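Local coordinates for protein GH62 arabinofuranosidase (Podospora anserina, PDB 4N4B) that probably releases terminal alpha-L-arabinofuranose units from arabinosides, as in the breakdown of the plant polysaccharide xylan, at residues A[26-31]-A[269-274]. Sequence-based numbering, arbitrary orientation. Where two conformers were deposited one is given.
Sequences WQWTST and SNNVQF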
ATOM      1  N   TRP A  26      19.015  -2.499  -5.932  1.00 14.00           N
ATOM      2  CA  TRP A  26      18.166  -3.482  -5.272  1.00 13.06           C
ATOM      3  C   TRP A  26      18.031  -4.736  -6.148  1.00 11.62           C
ATOM      4  O   TRP A  26      17.915  -4.638  -7.352  1.00 12.45           O
ATOM      5  CB  TRP A  26      16.718  -2.872  -5.103  1.00 12.70           C
ATOM      6  CG  TRP A  26      16.708  -1.773  -4.057  1.00 11.59           C
ATOM      7  CD1 TRP A  26      17.310  -0.565  -4.180  1.00 12.81           C
ATOM      8  CD2 TRP A  26      16.265  -1.895  -2.714  1.00 11.24           C
ATOM      9  NE1 TRP A  26      17.194   0.113  -3.000  1.00 11.96           N
ATOM     10  CE2 TRP A  26      16.586  -0.654  -2.078  1.00 11.77           C
ATOM     11  CE3 TRP A  26      15.628  -2.888  -1.988  1.00 11.26           C
ATOM     12  CZ2 TRP A  26      16.291  -0.420  -0.743  1.00 12.40           C
ATOM     13  CZ3 TRP A  26      15.298  -2.640  -0.687  1.00 12.75           C
ATOM     14  CH2 TRP A  26      15.709  -1.418  -0.042  1.00 10.96           C
ATOM     15  N   GLN A  27      17.956  -5.866  -5.454  1.00 11.96           N
ATOM     16  CA  GLN A  27      17.742  -7.178  -6.080  0.50 11.71           C
ATOM     17  C   GLN A  27      16.784  -7.985  -5.256  1.00 12.34           C
ATOM     18  O   GLN A  27      16.841  -7.962  -4.019  1.00 13.11           O
ATOM     19  CB  GLN A  27      19.062  -7.957  -6.241  0.50 13.47           C
ATOM     20  CG  GLN A  27      20.203  -7.209  -6.960  0.50 14.25           C
ATOM     21  CD  GLN A  27      19.975  -6.857  -8.419  0.50 13.55           C
ATOM     22  OE1 GLN A  27      20.525  -5.895  -8.985  0.50 16.56           O
ATOM     23  NE2 GLN A  27      19.120  -7.598  -9.012  0.50 12.03           N
ATOM     24  N   TRP A  28      15.920  -8.751  -5.929  1.00 10.66           N
ATOM     25  CA  TRP A  28      14.824  -9.513  -5.323  1.00  9.84           C
ATOM     26  C   TRP A  28      14.674 -10.910  -5.832  1.00 10.33           C
ATOM     27  O   TRP A  28      14.982 -11.166  -6.989  1.00 11.08           O
ATOM     28  CB  TRP A  28      13.532  -8.774  -5.556  1.00  9.97           C
ATOM     29  CG  TRP A  28      13.431  -7.374  -5.140  1.00  9.48           C
ATOM     30  CD1 TRP A  28      13.697  -6.308  -5.936  1.00 10.22           C
ATOM     31  CD2 TRP A  28      12.971  -6.851  -3.886  1.00  8.73           C
ATOM     32  NE1 TRP A  28      13.506  -5.128  -5.233  1.00  9.84           N
ATOM     33  CE2 TRP A  28      12.984  -5.444  -4.000  1.00  8.80           C
ATOM     34  CE3 TRP A  28      12.491  -7.450  -2.693  1.00 10.03           C
ATOM     35  CZ2 TRP A  28      12.588  -4.635  -2.933  1.00  9.60           C
ATOM     36  CZ3 TRP A  28      12.058  -6.642  -1.671  1.00  9.00           C
ATOM     37  CH2 TRP A  28      12.159  -5.245  -1.815  1.00  9.65           C
ATOM     38  N   THR A  29      14.135 -11.759  -4.999  1.00 11.28           N
ATOM     39  CA  THR A  29      13.631 -13.082  -5.392  1.00 13.03           C
ATOM     40  C   THR A  29      12.122 -13.072  -5.166  1.00 12.03           C
ATOM     41  O   THR A  29      11.654 -12.714  -4.039  1.00 12.69           O
ATOM     42  CB  THR A  29      14.247 -14.138  -4.461  1.00 15.93           C
ATOM     43  OG1 THR A  29      15.606 -14.335  -4.896  1.00 21.25           O
ATOM     44  CG2 THR A  29      13.469 -15.476  -4.509  1.00 20.20           C
ATOM     45  N   SER A  30      11.332 -13.522  -6.138  1.00 11.22           N
ATOM     46  CA  SER A  30       9.859 -13.616  -6.034  1.00 10.39           C
ATOM     47  C   SER A  30       9.328 -15.049  -5.835  1.00  9.67           C
ATOM     48  O   SER A  30       9.876 -15.993  -6.446  1.00 11.52           O
ATOM     49  CB  SER A  30       9.220 -13.031  -7.290  1.00 11.17           C
ATOM     50  OG  SER A  30       7.825 -13.049  -7.182  1.00 10.09           O
ATOM     51  N   THR A  31       8.275 -15.141  -5.077  1.00 10.52           N
ATOM     52  CA  THR A  31       7.422 -16.351  -5.064  1.00 10.08           C
ATOM     53  C   THR A  31       6.588 -16.423  -6.353  1.00 10.76           C
ATOM     54  O   THR A  31       6.562 -15.482  -7.149  1.00 10.03           O
ATOM     55  CB  THR A  31       6.447 -16.322  -3.863  1.00 10.59           C
ATOM     56  OG1 THR A  31       5.465 -15.263  -4.059  1.00  9.60           O
ATOM     57  CG2 THR A  31       7.165 -16.126  -2.541  1.00 11.57           C
ATOM     58  N   SER A 269      10.681  -5.603 -13.351  1.00 10.24           N
ATOM     59  CA  SER A 269      11.007  -6.874 -14.010  1.00 10.63           C
ATOM     60  C   SER A 269      12.497  -7.115 -14.103  1.00 11.41           C
ATOM     61  O   SER A 269      12.944  -8.260 -14.070  1.00 12.92           O
ATOM     62  CB  SER A 269      10.441  -6.968 -15.392  1.00 11.44           C
ATOM     63  OG  SER A 269      10.914  -5.967 -16.228  1.00 13.59           O
ATOM     64  N   ASN A 270      13.311  -6.090 -14.259  1.00 11.75           N
ATOM     65  CA  ASN A 270      14.722  -6.254 -14.410  1.00 11.93           C
ATOM     66  C   ASN A 270      15.541  -6.492 -13.162  1.00 12.61           C
ATOM     67  O   ASN A 270      16.758  -6.725 -13.257  1.00 16.12           O
ATOM     68  CB  ASN A 270      15.346  -5.163 -15.286  1.00 13.53           C
ATOM     69  CG  ASN A 270      15.169  -3.786 -14.700  1.00 15.02           C
ATOM     70  OD1 ASN A 270      14.149  -3.447 -14.106  1.00 15.06           O
ATOM     71  ND2 ASN A 270      16.147  -2.930 -14.926  1.00 15.29           N
ATOM     72  N   ASN A 271      14.918  -6.444 -11.985  1.00 10.90           N
ATOM     73  CA  ASN A 271      15.653  -6.788 -10.760  1.00 11.04           C
ATOM     74  C   ASN A 271      14.937  -7.769  -9.859  1.00 10.14           C
ATOM     75  O   ASN A 271      15.272  -7.917  -8.710  1.00 10.84           O
ATOM     76  CB  ASN A 271      16.136  -5.539  -9.991  1.00 11.91           C
ATOM     77  CG  ASN A 271      14.994  -4.794  -9.267  1.00 10.44           C
ATOM     78  OD1 ASN A 271      13.796  -5.050  -9.552  1.00 10.52           O
ATOM     79  ND2 ASN A 271      15.354  -3.871  -8.361  1.00 10.70           N
ATOM     80  N   VAL A 272      13.998  -8.499 -10.423  1.00 10.46           N
ATOM     81  CA  VAL A 272      13.257  -9.546  -9.724  1.00 10.02           C
ATOM     82  C   VAL A 272      13.462 -10.903 -10.388  1.00 11.57           C
ATOM     83  O   VAL A 272      13.159 -11.064 -11.523  1.00 12.42           O
ATOM     84  CB  VAL A 272      11.733  -9.216  -9.655  1.00 10.64           C
ATOM     85  CG1 VAL A 272      10.922 -10.351  -8.992  1.00 10.21           C
ATOM     86  CG2 VAL A 272      11.484  -7.926  -8.906  1.00 11.19           C
ATOM     87  N   GLN A 273      14.014 -11.842  -9.634  1.00 10.47           N
ATOM     88  CA  GLN A 273      14.249 -13.196 -10.079  1.00 11.86           C
ATOM     89  C   GLN A 273      13.145 -14.090  -9.574  1.00 13.27           C
ATOM     90  O   GLN A 273      12.837 -14.054  -8.465  1.00 15.01           O
ATOM     91  CB  GLN A 273      15.582 -13.672  -9.513  1.00 12.58           C
ATOM     92  CG  GLN A 273      15.999 -15.077  -9.955  1.00 14.35           C
ATOM     93  CD  GLN A 273      17.370 -15.433  -9.420  1.00 14.28           C
ATOM     94  OE1 GLN A 273      18.297 -15.464 -10.156  1.00 17.39           O
ATOM     95  NE2 GLN A 273      17.478 -15.659  -8.179  1.00 16.05           N
ATOM     96  N   PHE A 274      12.602 -14.903 -10.459  1.00 12.05           N
ATOM     97  CA  PHE A 274      11.574 -15.824 -10.084  1.00 13.39           C
ATOM     98  C   PHE A 274      12.130 -17.191  -9.799  1.00 20.33           C
ATOM     99  O   PHE A 274      12.952 -17.633 -10.506  1.00 19.42           O
ATOM    100  CB  PHE A 274      10.487 -15.847 -11.173  1.00 13.03           C
ATOM    101  CG  PHE A 274       9.687 -14.573 -11.227  1.00 11.71           C
ATOM    102  CD1 PHE A 274      10.192 -13.466 -11.830  1.00 12.02           C
ATOM    103  CD2 PHE A 274       8.475 -14.486 -10.584  1.00 11.25           C
ATOM    104  CE1 PHE A 274       9.485 -12.301 -11.830  1.00 11.93           C
ATOM    105  CE2 PHE A 274       7.766 -13.336 -10.582  1.00 11.49           C
ATOM    106  CZ  PHE A 274       8.263 -12.237 -11.194  1.00 12.25           C
TER
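Trp28, Thr29 and Ser30 run beside Val272, Gln273 and Phe274 in a parallel beta ladder that adds strand 272-274 as the outermost strand to the mixed sheet of this beta-propeller. Trp28 N donates to Asn271 O, Trp28 O accepts Gln273 N, and Ser30 N reaches Gln273 O, the shortest of the three at 2.8 Å. At the far end Ser30 CB makes a CH-pi contact over the Phe274 face, 3.9 Å from the ring centroid. Ahead of the ladder, the Asn271 side chain replaces a backbone donor: its ND2 bonds to Trp26 O at 2.9 Å, coming from above the carbonyl plane. Its CG sits between the backbone N and the carbonyl carbon (chi1 73°), which lays the amide alongside the Trp28 indole, their planes 76° apart, while Asn271 O sits at the edge of that ring. A second bond from ND2 goes to Trp266 O, and OD1 accepts Arg268 N, fixing the amide's rotation. With an alanine in place of Asn271, Trp26 O would probably lose this donor and Arg268 N its acceptor. Ile330 of strand 326-332 touches Trp28, Val272 and Ser30 on their shared face. Trp28 NE1 also bonds to Trp266 O, and Ser30 OG bonds to Thr31 O and Tyr309 OH.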